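Putative hydroxymethylglutaryl-CoA synthase (Streptococcus mutans, PDB 3SQZ) probably catalyses the condensation of acetyl-CoA with acetoacetyl-CoA to hydroxymethylglutaryl-CoA, as a thiolase-fold enzyme that binds coenzyme A. Local coordinates at residues A[88-93]-A[405-410]; A[106-111]-A[121-126]; A[157-160]-A[164-167]; A[323-328]-A[364-369]. One frame throughout, in Å; residues are numbered along the deposited sequence.

Contact 1: residues A[88-93]-A[405-410]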
loop_
_atom_site.group_PDB
_atom_site.type_symbol
_atom_site.label_atom_id
_atom_site.label_comp_id
_atom_site.label_asym_id
_atom_site.label_seq_id
_atom_site.Cartn_x
_atom_site.Cartn_y
_atom_site.Cartn_z
ATOM N N LEU A 88 4.887 -10.268 4.715
ATOM C CA LEU A 88 3.646 -9.663 4.246
ATOM C C LEU A 88 3.605 -9.660 2.718
ATOM O O LEU A 88 2.568 -9.970 2.121
ATOM C CB LEU A 88 3.474 -8.251 4.806
ATOM C CG LEU A 88 3.246 -8.169 6.318
ATOM C CD1 LEU A 88 3.331 -6.726 6.771
ATOM C CD2 LEU A 88 1.915 -8.801 6.726
ATOM N N ALA A 89 4.730 -9.323 2.084
ATOM C CA ALA A 89 4.792 -9.292 0.624
ATOM C C ALA A 89 4.527 -10.687 0.048
ATOM O O ALA A 89 3.710 -10.853 -0.867
ATOM C CB ALA A 89 6.131 -8.758 0.152
ATOM N N ALA A 90 5.184 -11.703 0.604
ATOM C CA ALA A 90 4.990 -13.063 0.124
ATOM C C ALA A 90 3.549 -13.518 0.349
ATOM O O ALA A 90 2.971 -14.187 -0.502
ATOM C CB ALA A 90 5.972 -14.012 0.796
ATOM N N GLY A 91 2.968 -13.170 1.498
ATOM C CA GLY A 91 1.579 -13.501 1.769
ATOM C C GLY A 91 0.641 -12.884 0.748
ATOM O O GLY A 91 -0.285 -13.538 0.262
ATOM N N SER A 92 0.871 -11.620 0.403
ATOM C CA SER A 92 -0.031 -10.949 -0.527
ATOM C C SER A 92 0.040 -11.588 -1.914
ATOM O O SER A 92 -0.971 -11.712 -2.597
ATOM C CB SER A 92 0.222 -9.433 -0.563
ATOM O OG SER A 92 1.483 -9.085 -1.118
ATOM N N ALA A 93 1.228 -12.016 -2.323
ATOM C CA ALA A 93 1.373 -12.694 -3.603
ATOM C C ALA A 93 0.757 -14.098 -3.560
ATOM O O ALA A 93 0.167 -14.567 -4.534
ATOM C CB ALA A 93 2.831 -12.770 -3.985
ATOM N N GLY A 405 0.660 -14.722 8.965
ATOM C CA GLY A 405 0.087 -15.354 7.796
ATOM C C GLY A 405 0.919 -16.571 7.430
ATOM O O GLY A 405 1.601 -17.151 8.286
ATOM N N PRO A 406 0.876 -16.971 6.151
ATOM C CA PRO A 406 1.521 -18.222 5.735
ATOM C C PRO A 406 3.039 -18.240 5.881
ATOM O O PRO A 406 3.598 -19.328 5.982
ATOM C CB PRO A 406 1.110 -18.358 4.261
ATOM C CG PRO A 406 0.693 -16.983 3.839
ATOM C CD PRO A 406 0.074 -16.382 5.068
ATOM N N PHE A 407 3.683 -17.078 5.887
ATOM C CA PHE A 407 5.133 -17.003 6.008
ATOM C C PHE A 407 5.521 -16.254 7.268
ATOM O O PHE A 407 4.805 -15.356 7.718
ATOM C CB PHE A 407 5.734 -16.306 4.780
ATOM C CG PHE A 407 5.366 -16.964 3.483
ATOM C CD1 PHE A 407 6.024 -18.108 3.059
ATOM C CD2 PHE A 407 4.340 -16.459 2.696
ATOM C CE1 PHE A 407 5.679 -18.721 1.864
ATOM C CE2 PHE A 407 3.994 -17.066 1.499
ATOM C CZ PHE A 407 4.657 -18.203 1.088
ATOM N N ALA A 408 6.673 -16.611 7.827
ATOM C CA ALA A 408 7.159 -15.952 9.026
ATOM C C ALA A 408 8.672 -15.868 9.019
ATOM O O ALA A 408 9.361 -16.717 8.433
ATOM C CB ALA A 408 6.686 -16.690 10.281
ATOM N N LEU A 409 9.182 -14.848 9.702
ATOM C CA LEU A 409 10.576 -14.812 10.107
ATOM C C LEU A 409 10.729 -15.782 11.274
ATOM O O LEU A 409 10.074 -15.637 12.307
ATOM C CB LEU A 409 10.950 -13.404 10.543
ATOM C CG LEU A 409 12.379 -13.212 11.062
ATOM C CD1 LEU A 409 13.410 -13.368 9.954
ATOM C CD2 LEU A 409 12.507 -11.850 11.720
ATOM N N LYS A 410 11.577 -16.792 11.099
ATOM C CA LYS A 410 11.739 -17.869 12.075
ATOM C C LYS A 410 12.807 -17.576 13.117
ATOM O O LYS A 410 12.658 -17.917 14.287
ATOM C CB LYS A 410 12.084 -19.184 11.367
ATOM C CG LYS A 410 11.057 -19.623 10.339
ATOM C CD LYS A 410 9.694 -19.839 10.969
ATOM C CE LYS A 410 8.707 -20.407 9.963
ATOM N NZ LYS A 410 9.092 -21.769 9.509
#
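Phe407 reaches helix 85-94 because CG stands anti to its own carbonyl carbon, beside the backbone N (chi1 -56°). This setting lays the CD2-CE2 side of the ring against Ala90 and Gly91. The methyl of Ala90 comes in obliquely, with CB 3.5 Å from Phe407 CD2 and 3.7 Å from CE2. Backbone atoms of the helix touch the ring too. Gly91 N lies 3.8 Å from Phe407 CD2, and Ala90 O is 3.7 Å from CE2. Pro406 approaches the same turn of the helix from beside the phenyl ring. Its CG lies 4.1 Å from Gly91 CA. Gly91 has no side chain, and its CA lies 6.2 Å from Pro406 CA, the nearest CA pair of the two segments.

The contact joins helix 85-94 to the start of strand 407-413, the middle strand of a small antiparallel sheet near the C-terminus. Phe407 also packs on Lys421 of strand 416-421. On the helix, Ser92 OG donates to Ala89 O at 2.9 Å and also bonds Ser191 of the large sheet. Ala90, Gly91 and Phe407 are buried, while Pro406 lies at the exposed side. The contact thus rests on apolar packing of a ring and a proline on small residues.

Contact 2: residues A[106-111]-A[121-126]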
loop_
_atom_site.group_PDB
_atom_site.type_symbol
_atom_site.label_atom_id
_atom_site.label_comp_id
_atom_site.label_asym_id
_atom_site.label_seq_id
_atom_site.Cartn_x
_atom_site.Cartn_y
_atom_site.Cartn_z
ATOM N N ASP A 106 8.748 -12.878 -14.895
ATOM C CA ASP A 106 10.196 -12.739 -15.050
ATOM C C ASP A 106 10.734 -11.442 -14.454
ATOM O O ASP A 106 11.887 -11.076 -14.694
ATOM C CB ASP A 106 10.660 -12.945 -16.502
ATOM C CG ASP A 106 10.230 -11.836 -17.420
ATOM O OD1 ASP A 106 9.391 -11.009 -17.019
ATOM O OD2 ASP A 106 10.746 -11.793 -18.558
ATOM N N MET A 107 9.922 -10.787 -13.628
ATOM C CA MET A 107 10.384 -9.632 -12.878
ATOM C C MET A 107 9.561 -9.536 -11.602
ATOM O O MET A 107 8.324 -9.635 -11.640
ATOM C CB MET A 107 10.296 -8.343 -13.707
ATOM C CG MET A 107 10.733 -7.116 -12.941
ATOM S SD MET A 107 11.298 -5.708 -13.935
ATOM C CE MET A 107 9.793 -5.275 -14.797
ATOM N N VAL A 108 10.248 -9.366 -10.476
ATOM C CA VAL A 108 9.620 -9.215 -9.168
ATOM C C VAL A 108 10.167 -7.925 -8.573
ATOM O O VAL A 108 11.387 -7.785 -8.404
ATOM C CB VAL A 108 9.980 -10.396 -8.247
ATOM C CG1 VAL A 108 9.336 -10.213 -6.871
ATOM C CG2 VAL A 108 9.560 -11.734 -8.867
ATOM N N ILE A 109 9.285 -6.972 -8.292
ATOM C CA ILE A 109 9.696 -5.679 -7.764
ATOM C C ILE A 109 9.045 -5.472 -6.405
ATOM O O ILE A 109 7.812 -5.541 -6.284
ATOM C CB ILE A 109 9.284 -4.500 -8.673
ATOM C CG1 ILE A 109 9.718 -4.750 -10.124
ATOM C CG2 ILE A 109 9.858 -3.200 -8.133
ATOM C CD1 ILE A 109 9.251 -3.671 -11.097
ATOM N N LEU A 110 9.857 -5.201 -5.389
ATOM C CA LEU A 110 9.359 -4.848 -4.066
ATOM C C LEU A 110 9.507 -3.352 -3.852
ATOM O O LEU A 110 10.630 -2.842 -3.812
ATOM C CB LEU A 110 10.142 -5.600 -2.991
ATOM C CG LEU A 110 9.834 -5.173 -1.548
ATOM C CD1 LEU A 110 8.374 -5.396 -1.169
ATOM C CD2 LEU A 110 10.769 -5.886 -0.578
ATOM N N ALA A 111 8.378 -2.660 -3.744
ATOM C CA ALA A 111 8.341 -1.259 -3.343
ATOM C C ALA A 111 8.160 -1.211 -1.831
ATOM O O ALA A 111 7.235 -1.832 -1.299
ATOM C CB ALA A 111 7.190 -0.554 -4.042
ATOM N N ALA A 121 17.878 -7.063 -1.936
ATOM C CA ALA A 121 16.481 -6.695 -2.132
ATOM C C ALA A 121 15.541 -7.697 -1.474
ATOM O O ALA A 121 15.692 -8.905 -1.650
ATOM C CB ALA A 121 16.175 -6.610 -3.606
ATOM N N GLY A 122 14.528 -7.198 -0.769
ATOM C CA GLY A 122 13.534 -8.076 -0.176
ATOM C C GLY A 122 12.807 -8.902 -1.225
ATOM O O GLY A 122 12.314 -9.997 -0.936
ATOM N N ALA A 123 12.764 -8.394 -2.455
ATOM C CA ALA A 123 12.161 -9.108 -3.573
ATOM C C ALA A 123 12.777 -10.486 -3.802
ATOM O O ALA A 123 12.110 -11.394 -4.286
ATOM C CB ALA A 123 12.263 -8.283 -4.843
ATOM N N VAL A 124 14.070 -10.639 -3.505
ATOM C CA VAL A 124 14.718 -11.932 -3.710
ATOM C C VAL A 124 14.067 -13.006 -2.832
ATOM O O VAL A 124 13.839 -14.126 -3.280
ATOM C CB VAL A 124 16.231 -11.838 -3.458
ATOM C CG1 VAL A 124 16.865 -13.223 -3.504
ATOM C CG2 VAL A 124 16.877 -10.908 -4.485
ATOM N N TYR A 125 13.768 -12.661 -1.584
ATOM C CA TYR A 125 13.089 -13.594 -0.693
ATOM C C TYR A 125 11.695 -13.935 -1.183
ATOM O O TYR A 125 11.253 -15.075 -1.071
ATOM C CB TYR A 125 12.986 -13.031 0.721
ATOM C CG TYR A 125 14.306 -12.856 1.425
ATOM C CD1 TYR A 125 15.027 -13.958 1.869
ATOM C CD2 TYR A 125 14.820 -11.593 1.665
ATOM C CE1 TYR A 125 16.227 -13.803 2.536
ATOM C CE2 TYR A 125 16.013 -11.429 2.329
ATOM C CZ TYR A 125 16.714 -12.533 2.763
ATOM O OH TYR A 125 17.899 -12.344 3.426
ATOM N N VAL A 126 10.988 -12.943 -1.704
ATOM C CA VAL A 126 9.648 -13.196 -2.209
ATOM C C VAL A 126 9.707 -14.155 -3.402
ATOM O O VAL A 126 8.929 -15.106 -3.495
ATOM C CB VAL A 126 8.924 -11.889 -2.566
ATOM C CG1 VAL A 126 7.530 -12.176 -3.097
ATOM C CG2 VAL A 126 8.851 -10.971 -1.346
#
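Leu110 and Val108 of strand 105-111 pack on Gly122 and Ala123, the first turn of helix 122-129. This is the strand-to-helix packing of a beta-alpha-beta unit, which continues into strand 137-141 at the edge of the large mixed sheet of the thiolase fold. The axes of the two short segments approach to 7.5 Å, and their directions make an angle of 128°.

Contacts between side chains are apolar. Ala123 CB points at the strand and sits between Val108 and Leu110, two residues apart on the same face of the strand. It lies 3.9 Å from Leu110 CB and 4.1 Å from Val108 CG1. Val108 presents this branch because CG1 is anti to the backbone N (chi1 179°). Leu170 of strand 166-175 touches both Val108 and Leu110, so the apolar layer extends across the sheet.

Contacts with the backbone are closer. Ala123 CB rests 3.7 Å from Val108 O. The CA atoms of Leu110 and Ala123 are 5.1 Å apart, a near approach made with a small residue on the helix side. Gly122 has no side chain, and the leucine methyl packs directly on its backbone.

Polar bonds lie around the contact rather than across it. Gly122 N is hydrogen-bonded to Glu140 OE1, which ties the start of the helix to strand 137-141. The chain continues past strand 105-111 to Glu113, the predicted proton donor/acceptor, whose side chain is about 10 Å from that of Leu110. At the helix start, Leu110 CD2 lies over the glycine backbone, 3.6 Å from Gly122 CA.

Contact 3: residues A[157-160]-A[164-167]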
loop_
_atom_site.group_PDB
_atom_site.type_symbol
_atom_site.label_atom_id
_atom_site.label_comp_id
_atom_site.label_asym_id
_atom_site.label_seq_id
_atom_site.Cartn_x
_atom_site.Cartn_y
_atom_site.Cartn_z
ATOM N N LEU A 157 5.544 -1.323 -18.957
ATOM C CA LEU A 157 6.389 -1.193 -20.138
ATOM C C LEU A 157 7.117 -2.485 -20.482
ATOM O O LEU A 157 7.296 -2.817 -21.654
ATOM C CB LEU A 157 7.401 -0.068 -19.956
ATOM C CG LEU A 157 6.776 1.312 -19.778
ATOM C CD1 LEU A 157 7.860 2.359 -19.589
ATOM C CD2 LEU A 157 5.860 1.659 -20.949
ATOM N N HIS A 158 7.565 -3.199 -19.457
ATOM C CA HIS A 158 8.242 -4.471 -19.652
ATOM C C HIS A 158 7.325 -5.476 -20.352
ATOM O O HIS A 158 7.732 -6.150 -21.302
ATOM C CB HIS A 158 8.730 -5.005 -18.307
ATOM C CG HIS A 158 9.250 -6.409 -18.365
ATOM N ND1 HIS A 158 10.550 -6.715 -18.703
ATOM C CD2 HIS A 158 8.635 -7.589 -18.115
ATOM C CE1 HIS A 158 10.712 -8.027 -18.665
ATOM N NE2 HIS A 158 9.568 -8.578 -18.305
ATOM N N VAL A 159 6.083 -5.579 -19.895
ATOM C CA VAL A 159 5.158 -6.516 -20.506
ATOM C C VAL A 159 4.811 -6.083 -21.929
ATOM O O VAL A 159 4.682 -6.909 -22.820
ATOM C CB VAL A 159 3.890 -6.700 -19.661
ATOM C CG1 VAL A 159 2.863 -7.539 -20.423
ATOM C CG2 VAL A 159 4.246 -7.350 -18.331
ATOM N N GLU A 160 4.685 -4.780 -22.152
ATOM C CA GLU A 160 4.422 -4.298 -23.499
ATOM C C GLU A 160 5.536 -4.726 -24.460
ATOM O O GLU A 160 5.274 -5.134 -25.589
ATOM C CB GLU A 160 4.237 -2.782 -23.528
ATOM C CG GLU A 160 3.825 -2.269 -24.896
ATOM C CD GLU A 160 3.381 -0.820 -24.889
ATOM O OE1 GLU A 160 3.100 -0.285 -25.980
ATOM O OE2 GLU A 160 3.301 -0.216 -23.800
ATOM N N ASP A 164 4.473 -11.878 -23.640
ATOM C CA ASP A 164 4.214 -13.194 -23.065
ATOM C C ASP A 164 4.599 -13.280 -21.587
ATOM O O ASP A 164 4.345 -14.295 -20.937
ATOM C CB ASP A 164 4.950 -14.279 -23.854
ATOM N N THR A 165 5.210 -12.225 -21.060
ATOM C CA THR A 165 5.712 -12.258 -19.693
ATOM C C THR A 165 4.724 -11.643 -18.714
ATOM O O THR A 165 3.752 -10.987 -19.109
ATOM C CB THR A 165 7.076 -11.526 -19.556
ATOM O OG1 THR A 165 6.887 -10.113 -19.703
ATOM C CG2 THR A 165 8.074 -12.019 -20.597
ATOM N N ARG A 166 4.993 -11.861 -17.434
ATOM C CA ARG A 166 4.182 -11.294 -16.361
ATOM C C ARG A 166 5.117 -10.686 -15.334
ATOM O O ARG A 166 6.285 -11.094 -15.217
ATOM C CB ARG A 166 3.288 -12.366 -15.721
ATOM C CG ARG A 166 2.420 -13.062 -16.744
ATOM C CD ARG A 166 1.512 -14.144 -16.179
ATOM N NE ARG A 166 0.869 -14.806 -17.307
ATOM C CZ ARG A 166 0.027 -15.826 -17.228
ATOM N NH1 ARG A 166 -0.478 -16.333 -18.342
ATOM N NH2 ARG A 166 -0.307 -16.342 -16.057
ATOM N N VAL A 167 4.619 -9.703 -14.592
ATOM C CA VAL A 167 5.442 -9.040 -13.588
ATOM C C VAL A 167 4.683 -9.002 -12.274
ATOM O O VAL A 167 3.477 -8.749 -12.252
ATOM C CB VAL A 167 5.816 -7.597 -14.018
ATOM C CG1 VAL A 167 6.610 -6.893 -12.927
ATOM C CG2 VAL A 167 6.589 -7.623 -15.326
#
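The beta-alpha-beta crossover from strand 137-141 through helix 147-161 to strand 166-175 closes here, where the last part of the helix meets the start of the strand it leads into. Both belong to the thiolase fold, where the helix packs on the large mixed sheet. His158 and Val159 on the helix meet Thr165 and Val167.

Val167 is the apolar centre of the contact. Its CG2 touches two helix side chains, at 3.5 Å from His158 CD2 and 3.8 Å from Val159 CG2. The two valine side chains lie alongside each other, running opposite ways. The imidazole meets the methyl obliquely. Val159 also straddles a backbone carbonyl: both CG1 and CG2 lie 3.8 Å from Thr165 O.

The imidazole reaches the strand because His158 CG is anti to the backbone N (chi1 171°). Its side chain crosses that of Thr165 at about a right angle. The strongest polar partner of His158 NE2 is Asp106 OD1 on the neighbouring strand 105-111. That hydrogen bond ties the helix to a second strand and probably fixes the rotation of the ring. Met107 of the same strand packs on both His158 and Val167.

Thr165 OG1 is held by the turn itself, through a hydrogen bond to His162 O. Arg166 starts away from the helix, and its guanidinium makes salt bridges with Asp101 and Glu100. The face turned to the helix is therefore left to Thr165 and Val167. The hydroxyl lies close beside the imidazole, with Thr165 OG1 3.5 Å from His158 CD2.

Contact 4: residues A[323-328]-A[364-369]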
loop_
_atom_site.group_PDB
_atom_site.type_symbol
_atom_site.label_atom_id
_atom_site.label_comp_id
_atom_site.label_asym_id
_atom_site.label_seq_id
_atom_site.Cartn_x
_atom_site.Cartn_y
_atom_site.Cartn_z
ATOM N N LEU A 323 -12.068 0.449 -3.181
ATOM C CA LEU A 323 -12.992 1.010 -4.156
ATOM C C LEU A 323 -13.644 -0.081 -4.998
ATOM O O LEU A 323 -14.866 -0.128 -5.142
ATOM C CB LEU A 323 -12.240 1.973 -5.069
ATOM C CG LEU A 323 -13.015 2.455 -6.297
ATOM C CD1 LEU A 323 -14.227 3.322 -5.903
ATOM C CD2 LEU A 323 -12.089 3.201 -7.248
ATOM N N LEU A 324 -12.836 -0.964 -5.574
ATOM C CA LEU A 324 -13.374 -1.950 -6.497
ATOM C C LEU A 324 -14.291 -2.942 -5.802
ATOM O O LEU A 324 -15.267 -3.409 -6.395
ATOM C CB LEU A 324 -12.249 -2.698 -7.209
ATOM C CG LEU A 324 -11.325 -1.825 -8.058
ATOM C CD1 LEU A 324 -10.415 -2.713 -8.889
ATOM C CD2 LEU A 324 -12.115 -0.865 -8.944
ATOM N N GLU A 325 -13.980 -3.260 -4.549
ATOM C CA GLU A 325 -14.747 -4.230 -3.778
ATOM C C GLU A 325 -15.976 -3.634 -3.084
ATOM O O GLU A 325 -16.834 -4.370 -2.606
ATOM C CB GLU A 325 -13.837 -4.961 -2.778
ATOM C CG GLU A 325 -12.907 -5.920 -3.497
ATOM C CD GLU A 325 -11.930 -6.689 -2.619
ATOM O OE1 GLU A 325 -11.758 -6.365 -1.420
ATOM O OE2 GLU A 325 -11.319 -7.640 -3.155
ATOM N N ASN A 326 -16.076 -2.311 -3.046
ATOM C CA ASN A 326 -17.151 -1.665 -2.298
ATOM C C ASN A 326 -18.009 -0.663 -3.054
ATOM O O ASN A 326 -19.103 -0.337 -2.606
ATOM C CB ASN A 326 -16.616 -1.066 -0.999
ATOM C CG ASN A 326 -16.111 -2.134 -0.064
ATOM O OD1 ASN A 326 -16.890 -2.772 0.641
ATOM N ND2 ASN A 326 -14.808 -2.371 -0.085
ATOM N N SER A 327 -17.552 -0.186 -4.204
ATOM C CA SER A 327 -18.411 0.674 -5.009
ATOM C C SER A 327 -19.580 -0.120 -5.549
ATOM O O SER A 327 -19.416 -1.263 -5.990
ATOM C CB SER A 327 -17.655 1.283 -6.183
ATOM O OG SER A 327 -18.564 1.956 -7.043
ATOM N N GLN A 328 -20.753 0.498 -5.547
ATOM C CA GLN A 328 -21.939 -0.142 -6.099
ATOM C C GLN A 328 -22.265 0.360 -7.501
ATOM O O GLN A 328 -23.284 -0.029 -8.078
ATOM C CB GLN A 328 -23.125 0.017 -5.145
ATOM C CG GLN A 328 -22.877 -0.663 -3.802
ATOM C CD GLN A 328 -24.082 -0.624 -2.881
ATOM O OE1 GLN A 328 -24.264 -1.507 -2.043
ATOM N NE2 GLN A 328 -24.908 0.403 -3.031
ATOM N N THR A 364 -15.174 -10.729 -1.559
ATOM C CA THR A 364 -16.332 -10.073 -0.961
ATOM C C THR A 364 -16.302 -10.034 0.559
ATOM O O THR A 364 -17.074 -9.297 1.165
ATOM C CB THR A 364 -17.645 -10.747 -1.384
ATOM O OG1 THR A 364 -17.567 -12.144 -1.080
ATOM C CG2 THR A 364 -17.900 -10.539 -2.867
ATOM N N ASN A 365 -15.442 -10.836 1.184
ATOM C CA ASN A 365 -15.445 -10.949 2.643
ATOM C C ASN A 365 -14.197 -10.369 3.299
ATOM O O ASN A 365 -13.810 -10.794 4.389
ATOM C CB ASN A 365 -15.641 -12.405 3.077
ATOM C CG ASN A 365 -14.496 -13.295 2.664
ATOM O OD1 ASN A 365 -13.701 -12.944 1.791
ATOM N ND2 ASN A 365 -14.407 -14.464 3.287
ATOM N N ARG A 366 -13.581 -9.374 2.666
ATOM C CA ARG A 366 -12.328 -8.862 3.211
ATOM C C ARG A 366 -12.515 -8.169 4.565
ATOM O O ARG A 366 -11.677 -8.288 5.457
ATOM C CB ARG A 366 -11.616 -7.952 2.211
ATOM C CG ARG A 366 -10.134 -7.903 2.437
ATOM C CD ARG A 366 -9.433 -7.107 1.355
ATOM N NE ARG A 366 -9.630 -7.619 -0.002
ATOM C CZ ARG A 366 -8.857 -8.534 -0.595
ATOM N NH1 ARG A 366 -7.858 -9.119 0.060
ATOM N NH2 ARG A 366 -9.097 -8.884 -1.848
ATOM N N LEU A 367 -13.616 -7.444 4.727
ATOM C CA LEU A 367 -13.899 -6.822 6.019
ATOM C C LEU A 367 -14.096 -7.888 7.096
ATOM O O LEU A 367 -13.655 -7.732 8.237
ATOM C CB LEU A 367 -15.121 -5.906 5.925
ATOM C CG LEU A 367 -14.964 -4.619 5.108
ATOM C CD1 LEU A 367 -16.303 -3.898 4.946
ATOM C CD2 LEU A 367 -13.926 -3.708 5.741
ATOM N N ASP A 368 -14.742 -8.983 6.727
ATOM C CA ASP A 368 -14.902 -10.096 7.651
ATOM C C ASP A 368 -13.549 -10.652 8.066
ATOM O O ASP A 368 -13.304 -10.926 9.239
ATOM C CB ASP A 368 -15.771 -11.183 7.027
ATOM C CG ASP A 368 -17.114 -10.652 6.598
ATOM O OD1 ASP A 368 -17.906 -10.297 7.474
ATOM O OD2 ASP A 368 -17.354 -10.529 5.385
ATOM N N LYS A 369 -12.658 -10.827 7.096
ATOM C CA LYS A 369 -11.328 -11.335 7.411
ATOM C C LYS A 369 -10.580 -10.381 8.340
ATOM O O LYS A 369 -9.902 -10.822 9.271
ATOM C CB LYS A 369 -10.525 -11.608 6.144
ATOM C CG LYS A 369 -11.081 -12.730 5.281
ATOM C CD LYS A 369 -10.209 -12.884 4.036
ATOM C CE LYS A 369 -10.655 -14.018 3.149
ATOM N NZ LYS A 369 -9.705 -14.169 2.017
HETATM O O HOH W 1 -14.371 -7.675 0.356
#
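Glu325 OE1 is gripped by Arg366 NE at 2.8 Å and by Tyr304 OH, and it takes a weak bond from a water as well. The arginine bond is nearly straight, with an N-H...O angle of 173°. The second half of the salt bridge runs from Arg366 NH2 to Glu325 OE2 at 2.9 Å. Arg366 thus meets the carboxylate side-on, through NE and one terminal nitrogen. Both oxygens use their syn lone pairs. The carboxylate and guanidinium planes are 9° apart, so the two groups lie almost in one plane.

The glutamate runs nearly perpendicular to the arginine. Glu325 is extended beyond CG, while Arg366 bends at chi3 (-59°), which turns its NE edge to the acid. The water adds a weaker link: it accepts from Arg366 N at 3.0 Å, in the first turn of helix 366-371, and gives only the weak bond to Glu325 OE1. Beside the ion pair, Leu367 CD1 makes a looser approach, 4.5 Å from Asn326 OD1. Asn326 ND2 is itself bonded to Ser322 O within its own helix.

The contact fastens the C-terminal end of helix 315-326 to the start of helix 366-371, and lies away from the active site and the coenzyme A pocket. Glu325 OE2 also accepts from Gln363 N, just ahead of the second segment. Arg366 NH1 bonds a glycerol, probably from the crystallisation liquor. Two straight, in-plane bonds with further donors on each oxygen fix the rotation of the carboxylate. Such surroundings would probably favour its ionised form.

Contacts 1 and 2 are buried apolar packing and adjoin each other: Ala89 CB meets Val126 CG2 at 3.8 Å, where helix 85-94 touches helix 122-129. Contact 3 is also largely buried but mixes valine packing with a histidine and a threonine that have polar partners. It shares the large sheet with contact 2, since strands 105-111 and 166-175 are neighbours there, and the two contacts touch. Contact 4 touches none of the others; its nearest atoms are about 8 Å from contact 1. It is only partly buried and depends on charge, joining helix ends by a salt bridge. Contact 1 has a strand of the small C-terminal sheet as one of its segments.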